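Local coordinates for protein GlcNAc Inducible Gene 2, GIG2 (Candida albicans, PDB 6AKZ) that is a GlcNAc-inducible iron(III)-binding protein of the DUF1479 family and the cupin clan, and probably acts as an oxygenase, at residues Val35-Ile46 / Leu280-Phe291. Residues are numbered along the deposited sequence; the frame is centred on the assembly and turned at random.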
loop_
_atom_site.group_PDB
_atom_site.type_symbol
_atom_site.label_atom_id
_atom_site.label_comp_id
_atom_site.label_asym_id
_atom_site.label_seq_id
_atom_site.Cartn_x
_atom_site.Cartn_y
_atom_site.Cartn_z
ATOM N N VAL A 35 -11.956 -10.301 -23.746
ATOM C CA VAL A 35 -11.774 -10.454 -22.305
ATOM C C VAL A 35 -11.779 -11.957 -21.905
ATOM O O VAL A 35 -10.867 -12.434 -21.230
ATOM C CB VAL A 35 -12.817 -9.706 -21.477
ATOM C CG1 VAL A 35 -12.591 -10.050 -20.016
ATOM C CG2 VAL A 35 -12.693 -8.177 -21.712
ATOM N N THR A 36 -12.822 -12.681 -22.336
ATOM C CA THR A 36 -12.845 -14.122 -22.198
ATOM C C THR A 36 -11.584 -14.815 -22.713
ATOM O O THR A 36 -11.052 -15.636 -21.989
ATOM C CB THR A 36 -14.093 -14.678 -22.907
ATOM O OG1 THR A 36 -15.234 -14.009 -22.363
ATOM C CG2 THR A 36 -14.202 -16.201 -22.671
ATOM N N ALA A 37 -11.085 -14.505 -23.905
ATOM C CA ALA A 37 -9.863 -15.137 -24.348
ATOM C C ALA A 37 -8.713 -14.817 -23.413
ATOM O O ALA A 37 -7.902 -15.706 -23.123
ATOM C CB ALA A 37 -9.489 -14.745 -25.742
ATOM N N SER A 38 -8.706 -13.570 -22.927
ATOM C CA SER A 38 -7.598 -13.063 -22.094
ATOM C C SER A 38 -7.570 -13.794 -20.723
ATOM O O SER A 38 -6.483 -14.005 -20.169
ATOM C CB SER A 38 -7.703 -11.540 -21.914
ATOM O OG SER A 38 -8.640 -11.167 -20.909
ATOM N N TRP A 39 -8.749 -14.088 -20.185
ATOM C CA TRP A 39 -8.925 -14.847 -18.954
ATOM C C TRP A 39 -8.389 -16.256 -19.056
ATOM O O TRP A 39 -7.737 -16.769 -18.141
ATOM C CB TRP A 39 -10.394 -14.913 -18.556
ATOM C CG TRP A 39 -10.661 -15.849 -17.337
ATOM C CD1 TRP A 39 -11.085 -17.163 -17.365
ATOM C CD2 TRP A 39 -10.495 -15.523 -15.935
ATOM N NE1 TRP A 39 -11.230 -17.646 -16.073
ATOM C CE2 TRP A 39 -10.848 -16.669 -15.184
ATOM C CE3 TRP A 39 -10.048 -14.388 -15.246
ATOM C CZ2 TRP A 39 -10.806 -16.691 -13.787
ATOM C CZ3 TRP A 39 -10.059 -14.418 -13.850
ATOM C CH2 TRP A 39 -10.411 -15.548 -13.139
ATOM N N LYS A 40 -8.624 -16.887 -20.211
ATOM C CA LYS A 40 -8.032 -18.182 -20.473
ATOM C C LYS A 40 -6.486 -18.164 -20.591
ATOM O O LYS A 40 -5.818 -19.002 -19.997
ATOM C CB LYS A 40 -8.693 -18.721 -21.725
ATOM C CG LYS A 40 -10.132 -19.075 -21.420
ATOM C CD LYS A 40 -10.860 -19.464 -22.686
ATOM C CE LYS A 40 -12.318 -19.643 -22.348
ATOM N NZ LYS A 40 -12.983 -19.949 -23.660
ATOM N N ARG A 41 -5.938 -17.237 -21.345
ATOM C CA ARG A 41 -4.468 -16.998 -21.392
ATOM C C ARG A 41 -3.893 -16.760 -19.946
ATOM O O ARG A 41 -2.811 -17.244 -19.610
ATOM C CB ARG A 41 -4.090 -15.788 -22.204
ATOM C CG ARG A 41 -4.518 -15.803 -23.669
ATOM C CD ARG A 41 -3.683 -14.813 -24.497
ATOM N NE ARG A 41 -3.878 -13.425 -24.046
ATOM C CZ ARG A 41 -4.834 -12.613 -24.456
ATOM N NH1 ARG A 41 -5.747 -13.029 -25.360
ATOM N NH2 ARG A 41 -4.890 -11.379 -23.969
ATOM N N LEU A 42 -4.609 -15.979 -19.167
ATOM C CA LEU A 42 -4.191 -15.618 -17.824
ATOM C C LEU A 42 -4.005 -16.858 -16.912
ATOM O O LEU A 42 -2.967 -17.009 -16.264
ATOM C CB LEU A 42 -5.165 -14.646 -17.185
ATOM C CG LEU A 42 -4.893 -14.306 -15.715
ATOM C CD1 LEU A 42 -3.539 -13.561 -15.599
ATOM C CD2 LEU A 42 -5.992 -13.472 -15.158
ATOM N N LEU A 43 -5.015 -17.719 -16.885
ATOM C CA LEU A 43 -4.956 -18.908 -16.109
ATOM C C LEU A 43 -3.836 -19.836 -16.493
ATOM O O LEU A 43 -3.181 -20.394 -15.597
ATOM C CB LEU A 43 -6.305 -19.630 -16.132
ATOM C CG LEU A 43 -7.505 -18.995 -15.461
ATOM C CD1 LEU A 43 -8.657 -19.989 -15.472
ATOM C CD2 LEU A 43 -7.289 -18.486 -14.033
ATOM N N VAL A 44 -3.519 -19.903 -17.780
ATOM C CA VAL A 44 -2.453 -20.739 -18.243
ATOM C C VAL A 44 -1.135 -20.171 -17.675
ATOM O O VAL A 44 -0.408 -20.897 -17.058
ATOM C CB VAL A 44 -2.426 -20.821 -19.780
ATOM C CG1 VAL A 44 -1.126 -21.457 -20.269
ATOM C CG2 VAL A 44 -3.681 -21.566 -20.274
ATOM N N GLU A 45 -0.950 -18.849 -17.780
ATOM C CA GLU A 45 0.265 -18.154 -17.263
ATOM C C GLU A 45 0.356 -18.269 -15.744
ATOM O O GLU A 45 1.488 -18.448 -15.216
ATOM C CB GLU A 45 0.351 -16.675 -17.642
ATOM C CG GLU A 45 0.583 -16.451 -19.134
ATOM C CD GLU A 45 1.702 -17.327 -19.686
ATOM O OE1 GLU A 45 2.864 -17.116 -19.246
ATOM O OE2 GLU A 45 1.411 -18.280 -20.462
ATOM N N ILE A 46 -0.775 -18.103 -15.063
ATOM C CA ILE A 46 -0.799 -18.241 -13.613
ATOM C C ILE A 46 -0.269 -19.640 -13.201
ATOM O O ILE A 46 0.610 -19.757 -12.314
ATOM C CB ILE A 46 -2.159 -17.927 -13.013
ATOM C CG1 ILE A 46 -2.329 -16.403 -12.930
ATOM C CG2 ILE A 46 -2.383 -18.573 -11.685
ATOM C CD1 ILE A 46 -3.673 -15.939 -12.323
ATOM N N LEU A 280 -0.008 -10.529 -12.850
ATOM C CA LEU A 280 -0.915 -11.681 -12.882
ATOM C C LEU A 280 -1.929 -11.627 -11.770
ATOM O O LEU A 280 -3.119 -11.985 -11.954
ATOM C CB LEU A 280 -0.132 -12.995 -12.839
ATOM C CG LEU A 280 0.702 -13.323 -14.029
ATOM C CD1 LEU A 280 1.398 -14.643 -13.873
ATOM C CD2 LEU A 280 -0.083 -13.300 -15.306
ATOM N N SER A 281 -1.481 -11.223 -10.579
ATOM C CA SER A 281 -2.386 -11.043 -9.469
ATOM C C SER A 281 -3.597 -10.124 -9.768
ATOM O O SER A 281 -4.740 -10.479 -9.510
ATOM C CB SER A 281 -1.677 -10.590 -8.210
ATOM O OG SER A 281 -0.884 -11.616 -7.593
ATOM N N MET A 282 -3.319 -8.933 -10.233
ATOM C CA MET A 282 -4.373 -7.992 -10.480
ATOM C C MET A 282 -5.238 -8.319 -11.717
ATOM O O MET A 282 -6.394 -7.993 -11.752
ATOM C CB MET A 282 -3.853 -6.550 -10.512
ATOM C CG MET A 282 -3.332 -6.037 -9.172
ATOM S SD MET A 282 -4.483 -6.257 -7.809
ATOM C CE MET A 282 -5.930 -5.347 -8.324
ATOM N N ALA A 283 -4.676 -8.975 -12.696
ATOM C CA ALA A 283 -5.469 -9.420 -13.855
ATOM C C ALA A 283 -6.486 -10.390 -13.287
ATOM O O ALA A 283 -7.639 -10.331 -13.616
ATOM C CB ALA A 283 -4.571 -10.052 -14.895
ATOM N N TYR A 284 -6.085 -11.283 -12.415
ATOM C CA TYR A 284 -6.975 -12.316 -11.900
ATOM C C TYR A 284 -8.031 -11.735 -10.978
ATOM O O TYR A 284 -9.244 -11.986 -11.134
ATOM C CB TYR A 284 -6.147 -13.337 -11.121
ATOM C CG TYR A 284 -6.955 -14.496 -10.581
ATOM C CD1 TYR A 284 -7.251 -15.635 -11.357
ATOM C CD2 TYR A 284 -7.421 -14.456 -9.264
ATOM C CE1 TYR A 284 -7.992 -16.695 -10.803
ATOM C CE2 TYR A 284 -8.149 -15.511 -8.729
ATOM C CZ TYR A 284 -8.407 -16.622 -9.484
ATOM O OH TYR A 284 -9.135 -17.646 -8.881
ATOM N N ILE A 285 -7.601 -10.859 -10.093
ATOM C CA ILE A 285 -8.477 -10.240 -9.098
ATOM C C ILE A 285 -9.518 -9.417 -9.820
ATOM O O ILE A 285 -10.702 -9.575 -9.499
ATOM C CB ILE A 285 -7.712 -9.410 -8.066
ATOM C CG1 ILE A 285 -6.971 -10.401 -7.139
ATOM C CG2 ILE A 285 -8.583 -8.538 -7.184
ATOM C CD1 ILE A 285 -5.797 -9.864 -6.363
ATOM N N MET A 286 -9.078 -8.526 -10.704
ATOM C CA MET A 286 -10.029 -7.614 -11.366
ATOM C C MET A 286 -11.056 -8.325 -12.197
ATOM O O MET A 286 -12.157 -7.846 -12.309
ATOM C CB MET A 286 -9.346 -6.533 -12.188
ATOM C CG MET A 286 -8.494 -5.592 -11.321
ATOM S SD MET A 286 -9.230 -4.922 -9.784
ATOM C CE MET A 286 -10.656 -4.044 -10.423
ATOM N N LEU A 287 -10.650 -9.388 -12.864
ATOM C CA LEU A 287 -11.583 -10.183 -13.647
ATOM C C LEU A 287 -12.363 -11.235 -12.897
ATOM O O LEU A 287 -13.361 -11.755 -13.433
ATOM C CB LEU A 287 -10.860 -10.850 -14.822
ATOM C CG LEU A 287 -10.240 -9.926 -15.866
ATOM C CD1 LEU A 287 -9.499 -10.671 -16.937
ATOM C CD2 LEU A 287 -11.262 -9.058 -16.528
ATOM N N ARG A 288 -11.958 -11.576 -11.692
ATOM C CA ARG A 288 -12.662 -12.613 -10.930
ATOM C C ARG A 288 -14.216 -12.447 -10.753
ATOM O O ARG A 288 -14.917 -13.464 -10.830
ATOM C CB ARG A 288 -11.987 -12.903 -9.619
ATOM C CG ARG A 288 -12.474 -14.162 -8.916
ATOM C CD ARG A 288 -12.234 -15.436 -9.665
ATOM N NE ARG A 288 -12.564 -16.595 -8.788
ATOM C CZ ARG A 288 -12.668 -17.852 -9.195
ATOM N NH1 ARG A 288 -12.524 -18.150 -10.466
ATOM N NH2 ARG A 288 -12.899 -18.813 -8.279
ATOM N N PRO A 289 -14.730 -11.216 -10.545
ATOM C CA PRO A 289 -16.193 -11.043 -10.487
ATOM C C PRO A 289 -16.899 -11.447 -11.741
ATOM O O PRO A 289 -18.069 -11.805 -11.645
ATOM C CB PRO A 289 -16.387 -9.553 -10.150
ATOM C CG PRO A 289 -15.075 -9.151 -9.510
ATOM C CD PRO A 289 -14.040 -9.931 -10.274
ATOM N N PHE A 290 -16.212 -11.443 -12.884
ATOM C CA PHE A 290 -16.755 -11.851 -14.142
ATOM C C PHE A 290 -16.546 -13.352 -14.443
ATOM O O PHE A 290 -17.202 -13.903 -15.377
ATOM C CB PHE A 290 -16.133 -11.065 -15.281
ATOM C CG PHE A 290 -16.288 -9.567 -15.124
ATOM C CD1 PHE A 290 -15.359 -8.804 -14.392
ATOM C CD2 PHE A 290 -17.362 -8.928 -15.647
ATOM C CE1 PHE A 290 -15.537 -7.462 -14.216
ATOM C CE2 PHE A 290 -17.533 -7.562 -15.479
ATOM C CZ PHE A 290 -16.600 -6.822 -14.783
ATOM N N PHE A 291 -15.584 -13.980 -13.749
ATOM C CA PHE A 291 -15.246 -15.386 -14.002
ATOM C C PHE A 291 -15.112 -16.143 -12.719
ATOM O O PHE A 291 -14.084 -16.786 -12.480
ATOM C CB PHE A 291 -13.957 -15.461 -14.814
ATOM C CG PHE A 291 -14.037 -14.798 -16.159
ATOM C CD1 PHE A 291 -14.681 -15.424 -17.233
ATOM C CD2 PHE A 291 -13.494 -13.564 -16.374
ATOM C CE1 PHE A 291 -14.735 -14.837 -18.487
ATOM C CE2 PHE A 291 -13.532 -12.965 -17.629
ATOM C CZ PHE A 291 -14.179 -13.596 -18.696
#
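W39 extends its indole toward helix 278-287 with CG trans to the backbone N (chi1 173°), while F291, at chi1 -61°, swings its phenyl ring back over that indole. The two rings form an offset stack, the five-membered ring of W39 and the phenyl centroid lying 4.2 Å apart with planes at 15°. Because the side chains run past one another in opposite directions, each methylene reaches the partner's ring: F291 CB sits 3.5 Å from the centroid of the six-membered ring of W39, and W39 CB lies over the F291 face. On the opposite indole face L43 CG, from the same helix as W39, lies toward the rim. V35 CG1 and T36 OG1 border the edge of the F291 ring, T36 OG1 being hydrogen-bonded to V32 O.

The Y284 phenol is a knob among W39, L42, L43 and I46. W39 CH2 meets Y284 CE1 at 3.6 Å, although these rings hardly overlap; the phenol OH is hydrogen-bonded to H330. Beyond it L42 splits its methyls, CD2 resting on the backbone 3.5 Å from Y284 N and CD1 tight against L280 CD2, also at 3.5 Å. The axes of 35-46 and 280-287 approach to 10.4 Å in a buried, apolar interface, where the aromatic cluster of W39, Y284 and F291 joins helix 32-56 to helix 278-287 and the turn that follows it, away from the iron site.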